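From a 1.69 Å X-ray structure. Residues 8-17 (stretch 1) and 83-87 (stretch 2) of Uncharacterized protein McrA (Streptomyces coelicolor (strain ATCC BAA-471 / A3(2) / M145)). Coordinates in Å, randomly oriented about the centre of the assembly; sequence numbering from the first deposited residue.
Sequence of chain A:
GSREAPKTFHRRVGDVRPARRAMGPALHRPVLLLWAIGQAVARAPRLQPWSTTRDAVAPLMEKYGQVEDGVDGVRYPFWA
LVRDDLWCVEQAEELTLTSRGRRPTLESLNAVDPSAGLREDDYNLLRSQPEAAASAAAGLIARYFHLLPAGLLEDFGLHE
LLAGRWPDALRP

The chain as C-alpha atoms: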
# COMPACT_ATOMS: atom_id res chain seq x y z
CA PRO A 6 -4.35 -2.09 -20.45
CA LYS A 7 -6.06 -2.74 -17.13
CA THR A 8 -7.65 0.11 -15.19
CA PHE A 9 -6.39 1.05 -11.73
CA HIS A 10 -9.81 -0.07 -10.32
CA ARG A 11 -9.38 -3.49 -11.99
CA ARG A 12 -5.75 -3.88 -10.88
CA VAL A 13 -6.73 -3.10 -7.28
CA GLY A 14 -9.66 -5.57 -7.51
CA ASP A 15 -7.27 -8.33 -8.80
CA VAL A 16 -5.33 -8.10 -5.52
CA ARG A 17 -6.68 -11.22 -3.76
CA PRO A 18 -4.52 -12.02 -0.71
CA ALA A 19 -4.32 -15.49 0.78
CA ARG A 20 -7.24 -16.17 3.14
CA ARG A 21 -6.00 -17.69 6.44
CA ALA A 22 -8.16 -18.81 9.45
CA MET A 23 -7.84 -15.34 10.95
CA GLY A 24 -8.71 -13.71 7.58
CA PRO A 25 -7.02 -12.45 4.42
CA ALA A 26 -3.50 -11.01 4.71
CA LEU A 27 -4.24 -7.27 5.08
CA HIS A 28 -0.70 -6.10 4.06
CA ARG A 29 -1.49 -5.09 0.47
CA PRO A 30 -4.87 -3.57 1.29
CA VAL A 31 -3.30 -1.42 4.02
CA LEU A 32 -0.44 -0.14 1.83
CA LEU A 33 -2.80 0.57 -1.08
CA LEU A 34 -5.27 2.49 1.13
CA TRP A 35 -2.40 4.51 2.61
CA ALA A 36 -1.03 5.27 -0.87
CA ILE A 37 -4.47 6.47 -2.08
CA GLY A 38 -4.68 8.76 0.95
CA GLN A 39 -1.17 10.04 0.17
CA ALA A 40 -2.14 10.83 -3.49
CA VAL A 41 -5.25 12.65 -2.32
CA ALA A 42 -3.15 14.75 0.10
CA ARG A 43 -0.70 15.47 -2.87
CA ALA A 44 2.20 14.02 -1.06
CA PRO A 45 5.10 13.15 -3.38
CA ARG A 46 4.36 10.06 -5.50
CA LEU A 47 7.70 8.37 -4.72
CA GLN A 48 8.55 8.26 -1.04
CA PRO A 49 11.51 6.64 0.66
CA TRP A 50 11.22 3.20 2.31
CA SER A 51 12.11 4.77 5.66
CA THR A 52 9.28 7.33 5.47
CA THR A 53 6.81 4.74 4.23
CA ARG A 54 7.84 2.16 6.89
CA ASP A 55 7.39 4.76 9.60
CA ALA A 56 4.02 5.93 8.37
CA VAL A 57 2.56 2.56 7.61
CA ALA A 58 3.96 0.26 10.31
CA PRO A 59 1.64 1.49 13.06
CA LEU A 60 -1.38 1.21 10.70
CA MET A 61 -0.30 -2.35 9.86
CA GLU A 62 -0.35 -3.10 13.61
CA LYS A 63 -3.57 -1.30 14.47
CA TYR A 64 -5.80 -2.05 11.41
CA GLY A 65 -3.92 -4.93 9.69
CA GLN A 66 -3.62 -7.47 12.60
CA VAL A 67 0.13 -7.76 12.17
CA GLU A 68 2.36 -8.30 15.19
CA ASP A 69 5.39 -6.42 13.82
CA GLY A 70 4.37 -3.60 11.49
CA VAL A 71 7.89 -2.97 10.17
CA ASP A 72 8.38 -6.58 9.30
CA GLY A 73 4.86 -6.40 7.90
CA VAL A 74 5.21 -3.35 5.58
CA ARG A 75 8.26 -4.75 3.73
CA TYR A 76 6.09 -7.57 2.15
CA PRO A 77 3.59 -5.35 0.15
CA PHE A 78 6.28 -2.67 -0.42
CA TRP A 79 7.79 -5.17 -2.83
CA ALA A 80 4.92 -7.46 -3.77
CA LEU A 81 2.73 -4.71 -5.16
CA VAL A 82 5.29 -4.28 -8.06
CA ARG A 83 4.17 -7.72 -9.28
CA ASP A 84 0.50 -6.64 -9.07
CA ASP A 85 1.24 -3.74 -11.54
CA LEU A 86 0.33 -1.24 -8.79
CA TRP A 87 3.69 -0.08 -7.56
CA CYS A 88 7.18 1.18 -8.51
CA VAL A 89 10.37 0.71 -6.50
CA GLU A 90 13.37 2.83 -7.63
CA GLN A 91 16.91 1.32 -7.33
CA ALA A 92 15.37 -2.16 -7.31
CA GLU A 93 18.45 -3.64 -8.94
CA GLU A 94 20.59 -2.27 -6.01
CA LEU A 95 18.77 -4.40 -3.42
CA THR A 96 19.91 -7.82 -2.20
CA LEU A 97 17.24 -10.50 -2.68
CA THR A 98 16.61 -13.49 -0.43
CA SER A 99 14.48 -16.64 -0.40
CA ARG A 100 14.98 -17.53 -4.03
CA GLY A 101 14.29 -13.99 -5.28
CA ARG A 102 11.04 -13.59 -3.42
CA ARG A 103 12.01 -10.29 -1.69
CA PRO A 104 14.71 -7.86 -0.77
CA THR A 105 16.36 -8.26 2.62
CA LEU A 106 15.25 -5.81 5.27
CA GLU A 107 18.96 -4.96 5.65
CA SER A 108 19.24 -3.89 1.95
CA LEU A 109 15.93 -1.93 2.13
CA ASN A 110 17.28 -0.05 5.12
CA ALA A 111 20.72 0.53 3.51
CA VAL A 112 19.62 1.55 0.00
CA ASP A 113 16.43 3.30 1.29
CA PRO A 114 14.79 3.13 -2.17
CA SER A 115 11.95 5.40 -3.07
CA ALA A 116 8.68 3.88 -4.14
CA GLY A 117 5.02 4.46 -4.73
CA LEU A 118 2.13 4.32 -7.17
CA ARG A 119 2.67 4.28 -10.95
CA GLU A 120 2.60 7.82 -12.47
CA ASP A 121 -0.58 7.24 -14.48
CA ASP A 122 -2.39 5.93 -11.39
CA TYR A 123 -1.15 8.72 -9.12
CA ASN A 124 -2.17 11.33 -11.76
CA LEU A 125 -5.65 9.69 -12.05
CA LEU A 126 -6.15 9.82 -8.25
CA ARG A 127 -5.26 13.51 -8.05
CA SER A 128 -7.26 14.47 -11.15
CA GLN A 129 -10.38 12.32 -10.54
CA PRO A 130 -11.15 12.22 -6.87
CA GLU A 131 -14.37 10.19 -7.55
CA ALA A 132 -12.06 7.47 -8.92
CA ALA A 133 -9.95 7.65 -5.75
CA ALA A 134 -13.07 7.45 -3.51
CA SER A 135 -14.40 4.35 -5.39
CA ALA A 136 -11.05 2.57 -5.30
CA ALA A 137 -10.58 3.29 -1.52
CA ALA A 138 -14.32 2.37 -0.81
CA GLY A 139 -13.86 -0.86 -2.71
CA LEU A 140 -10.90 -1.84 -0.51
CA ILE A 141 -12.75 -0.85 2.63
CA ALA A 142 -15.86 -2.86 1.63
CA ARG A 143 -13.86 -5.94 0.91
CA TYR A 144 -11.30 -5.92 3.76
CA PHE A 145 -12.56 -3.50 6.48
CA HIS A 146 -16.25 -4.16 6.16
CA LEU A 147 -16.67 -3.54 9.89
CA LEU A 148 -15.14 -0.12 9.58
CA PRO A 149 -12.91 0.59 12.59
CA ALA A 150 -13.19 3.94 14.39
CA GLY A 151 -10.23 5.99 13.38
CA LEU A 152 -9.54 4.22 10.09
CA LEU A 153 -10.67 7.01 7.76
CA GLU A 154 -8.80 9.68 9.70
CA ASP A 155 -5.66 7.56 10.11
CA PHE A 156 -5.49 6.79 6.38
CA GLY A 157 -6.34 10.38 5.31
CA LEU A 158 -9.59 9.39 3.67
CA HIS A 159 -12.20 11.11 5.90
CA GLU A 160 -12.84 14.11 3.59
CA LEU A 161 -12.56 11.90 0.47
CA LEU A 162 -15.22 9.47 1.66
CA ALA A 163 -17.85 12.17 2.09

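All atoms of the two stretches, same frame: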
# COMPACT_ATOMS: atom_id res chain seq x y z
N THR A 8 -7.38 -1.09 -16.02
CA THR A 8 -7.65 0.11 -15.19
C THR A 8 -7.05 -0.04 -13.80
O THR A 8 -6.86 -1.18 -13.30
CB THR A 8 -9.14 0.42 -14.98
OG1 THR A 8 -9.82 -0.71 -14.40
CG2 THR A 8 -9.83 0.83 -16.29
N PHE A 9 -6.83 1.10 -13.14
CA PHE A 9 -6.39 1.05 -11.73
C PHE A 9 -7.41 0.31 -10.87
O PHE A 9 -7.07 -0.59 -10.08
CB PHE A 9 -6.21 2.47 -11.22
CG PHE A 9 -5.78 2.54 -9.75
CD1 PHE A 9 -4.49 2.14 -9.37
CD2 PHE A 9 -6.64 3.00 -8.77
CE1 PHE A 9 -4.06 2.27 -8.06
CE2 PHE A 9 -6.23 3.12 -7.46
CZ PHE A 9 -4.95 2.73 -7.09
N HIS A 10 -8.70 0.67 -11.00
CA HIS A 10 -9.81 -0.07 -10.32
C HIS A 10 -9.72 -1.59 -10.49
O HIS A 10 -9.85 -2.34 -9.50
CB HIS A 10 -11.17 0.39 -10.83
CG HIS A 10 -12.32 -0.20 -10.08
ND1 HIS A 10 -12.84 0.37 -8.92
CD2 HIS A 10 -13.01 -1.34 -10.28
CE1 HIS A 10 -13.85 -0.37 -8.50
NE2 HIS A 10 -13.96 -1.42 -9.30
N ARG A 11 -9.49 -2.04 -11.72
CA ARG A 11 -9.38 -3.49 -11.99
C ARG A 11 -8.12 -4.08 -11.37
O ARG A 11 -8.15 -5.19 -10.79
CB ARG A 11 -9.36 -3.81 -13.50
CG ARG A 11 -9.38 -5.31 -13.79
CD ARG A 11 -9.81 -5.59 -15.23
NE ARG A 11 -11.26 -5.40 -15.37
CZ ARG A 11 -12.18 -6.30 -15.03
NH1 ARG A 11 -11.84 -7.52 -14.57
NH2 ARG A 11 -13.47 -6.00 -15.17
N ARG A 12 -7.01 -3.38 -11.51
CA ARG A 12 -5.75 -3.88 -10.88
C ARG A 12 -5.88 -4.03 -9.37
O ARG A 12 -5.45 -5.01 -8.80
CB ARG A 12 -4.55 -3.08 -11.34
CG ARG A 12 -4.12 -3.45 -12.78
CD ARG A 12 -2.96 -2.70 -13.37
NE ARG A 12 -3.39 -1.35 -13.84
CZ ARG A 12 -3.13 -0.19 -13.26
NH1 ARG A 12 -3.56 0.97 -13.83
NH2 ARG A 12 -2.36 -0.11 -12.17
N VAL A 13 -6.47 -3.04 -8.71
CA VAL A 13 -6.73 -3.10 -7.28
C VAL A 13 -7.67 -4.25 -6.96
O VAL A 13 -7.42 -5.00 -6.03
CB VAL A 13 -7.34 -1.78 -6.77
CG1 VAL A 13 -7.90 -1.97 -5.35
CG2 VAL A 13 -6.31 -0.67 -6.84
N GLY A 14 -8.72 -4.46 -7.76
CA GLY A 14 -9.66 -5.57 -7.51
C GLY A 14 -9.07 -6.97 -7.77
O GLY A 14 -9.57 -7.96 -7.22
N ASP A 15 -8.03 -7.06 -8.60
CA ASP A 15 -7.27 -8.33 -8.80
C ASP A 15 -6.31 -8.66 -7.67
O ASP A 15 -5.68 -9.72 -7.71
CB ASP A 15 -6.45 -8.27 -10.10
CG ASP A 15 -7.30 -8.30 -11.37
OD1 ASP A 15 -8.52 -8.59 -11.32
OD2 ASP A 15 -6.72 -7.98 -12.44
N VAL A 16 -6.11 -7.77 -6.71
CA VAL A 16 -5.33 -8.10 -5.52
C VAL A 16 -6.23 -8.99 -4.65
O VAL A 16 -7.23 -8.49 -4.08
CB VAL A 16 -4.86 -6.86 -4.72
CG1 VAL A 16 -4.15 -7.31 -3.43
CG2 VAL A 16 -3.91 -6.04 -5.55
N ARG A 17 -5.88 -10.28 -4.53
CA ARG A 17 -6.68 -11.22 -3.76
C ARG A 17 -5.74 -11.94 -2.79
O ARG A 17 -5.18 -12.94 -3.18
CB ARG A 17 -7.31 -12.28 -4.65
CG ARG A 17 -8.28 -11.79 -5.70
CD ARG A 17 -9.52 -11.14 -5.12
NE ARG A 17 -10.61 -10.82 -6.06
CZ ARG A 17 -10.67 -10.95 -7.41
NH1 ARG A 17 -9.69 -11.42 -8.20
NH2 ARG A 17 -11.80 -10.55 -8.01
N ARG A 83 4.73 -6.58 -8.51
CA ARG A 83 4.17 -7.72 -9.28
C ARG A 83 2.68 -7.60 -9.63
O ARG A 83 2.25 -8.10 -10.68
CB ARG A 83 4.42 -9.08 -8.58
CG ARG A 83 5.34 -10.04 -9.31
CD ARG A 83 5.06 -11.52 -8.99
NE ARG A 83 5.97 -12.41 -9.73
CZ ARG A 83 7.25 -12.64 -9.43
NH1 ARG A 83 7.98 -13.46 -10.19
NH2 ARG A 83 7.83 -12.07 -8.36
N ASP A 84 1.89 -6.91 -8.79
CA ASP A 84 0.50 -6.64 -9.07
C ASP A 84 0.25 -5.43 -10.01
O ASP A 84 -0.92 -5.06 -10.21
CB ASP A 84 -0.26 -6.35 -7.76
CG ASP A 84 -0.36 -7.55 -6.86
OD1 ASP A 84 -0.82 -8.63 -7.31
OD2 ASP A 84 -0.02 -7.39 -5.67
N ASP A 85 1.30 -4.87 -10.59
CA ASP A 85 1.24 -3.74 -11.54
C ASP A 85 0.66 -2.52 -10.88
O ASP A 85 0.02 -1.72 -11.56
CB ASP A 85 0.43 -4.08 -12.82
CG ASP A 85 1.01 -5.28 -13.57
OD1 ASP A 85 2.25 -5.44 -13.55
OD2 ASP A 85 0.22 -6.06 -14.15
N LEU A 86 0.89 -2.37 -9.57
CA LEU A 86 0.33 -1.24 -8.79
C LEU A 86 1.37 -0.37 -8.13
O LEU A 86 1.03 0.56 -7.36
CB LEU A 86 -0.62 -1.83 -7.76
CG LEU A 86 -1.95 -2.31 -8.29
CD1 LEU A 86 -2.67 -3.24 -7.31
CD2 LEU A 86 -2.79 -1.05 -8.62
N TRP A 87 2.64 -0.65 -8.38
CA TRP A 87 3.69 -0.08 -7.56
C TRP A 87 5.03 -0.02 -8.26
O TRP A 87 5.29 -0.88 -9.10
CB TRP A 87 3.77 -0.86 -6.26
CG TRP A 87 4.42 -0.28 -5.09
CD1 TRP A 87 5.61 -0.70 -4.54
CD2 TRP A 87 3.93 0.73 -4.21
NE1 TRP A 87 5.90 -0.01 -3.42
CE2 TRP A 87 4.86 0.85 -3.15
CE3 TRP A 87 2.77 1.53 -4.18
CZ2 TRP A 87 4.72 1.76 -2.11
CZ3 TRP A 87 2.59 2.39 -3.12
CH2 TRP A 87 3.57 2.50 -2.08
O HOH W 1 -3.37 -6.42 -9.71
O HOH W 2 -2.82 -8.81 -8.75

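The contact is built around L86, which gives up 95 Å² to the other stretch, the largest share of any residue in a combined buried area of 299 Å². Its CA-to-CB bond runs sideways to the first stretch, yet the end of the side chain comes nearer: with chi1 at -75° (m) and chi2 at 163° (t), the two methyl groups are delivered to the helix and to the turn that follows it. L86 CD2 lies 3.6 Å from F9 CE1 and 4.0 Å from V13 CG2, while L86 CD1 lies 3.5 Å from V16 CG2. These are van der Waals separations, and each pairs carbon with carbon, so the centre of the contact is apolar packing. A leucine suits the position because its forked end can meet several neighbours at once.

The three partners reach L86 differently. F9 has a sideways CA-to-CB bond, and its t rotamer (chi1 179°) brings the ring within range; the methyl approaches the ring obliquely. V13 points away, and its contribution is correspondingly small, 9 Å² against 41 Å² for V16. F9 and V13 lie one turn apart in the helix, as the backbone bond from V13 N to F9 O (2.9 Å) attests, whereas V16 comes from the loop after it; all three reach L86. The bond from V16 N to V13 O (3.1 Å) holds V16 close behind the helix. At the start of the helix, T8 caps it: T8 OG1 accepts from R11 N at 3.0 Å, with an N-H...acceptor angle of 151°, although T8 itself does not touch the second stretch.

R12 marks the passage from apolar to polar. Its CA-to-CB bond points toward the second stretch, and the residue loses 66 Å² to it. The aliphatic part of the chain packs against D85, with R12 CD 3.7 Å from D85 CB, and the guanidinium then turns to donate the single direct hydrogen bond between the stretches, R12 NH2 to D85 O at 2.9 Å. The angle of 135° shows a bent bond. R12 NH2 is also 3.7 Å from L86 CD2, so the charged end borders the leucine. Such a buried charge needs partners, and the guanidinium finds others elsewhere in the structure. A long arginine suits this place because its methylenes can pack while its tip reaches a backbone carbonyl. D85, at the exposed margin, has positive phi (62°), and its carbonyl, rather than its carboxylate, receives the bond.

On the polar side of the contact, where the waters sit, the CA-to-CB bond of D84 points toward the first stretch. D84 CG is 4.1 Å from V16 CG2, a contact without a hydrogen bond, and water makes the polar connections here. The O of water 1 lies 2.7 Å from R12 O and 2.8 Å from D84 O, bridging the two backbones. The O of water 2 lies 2.5 Å from D84 OD1 and 3.2 Å from D15 O, the latter a weak contact. The aspartate suits this watered place because its carboxylate has two oxygens to satisfy: OD1 meets water 2, while OD2 is hydrogen-bonded elsewhere in the structure.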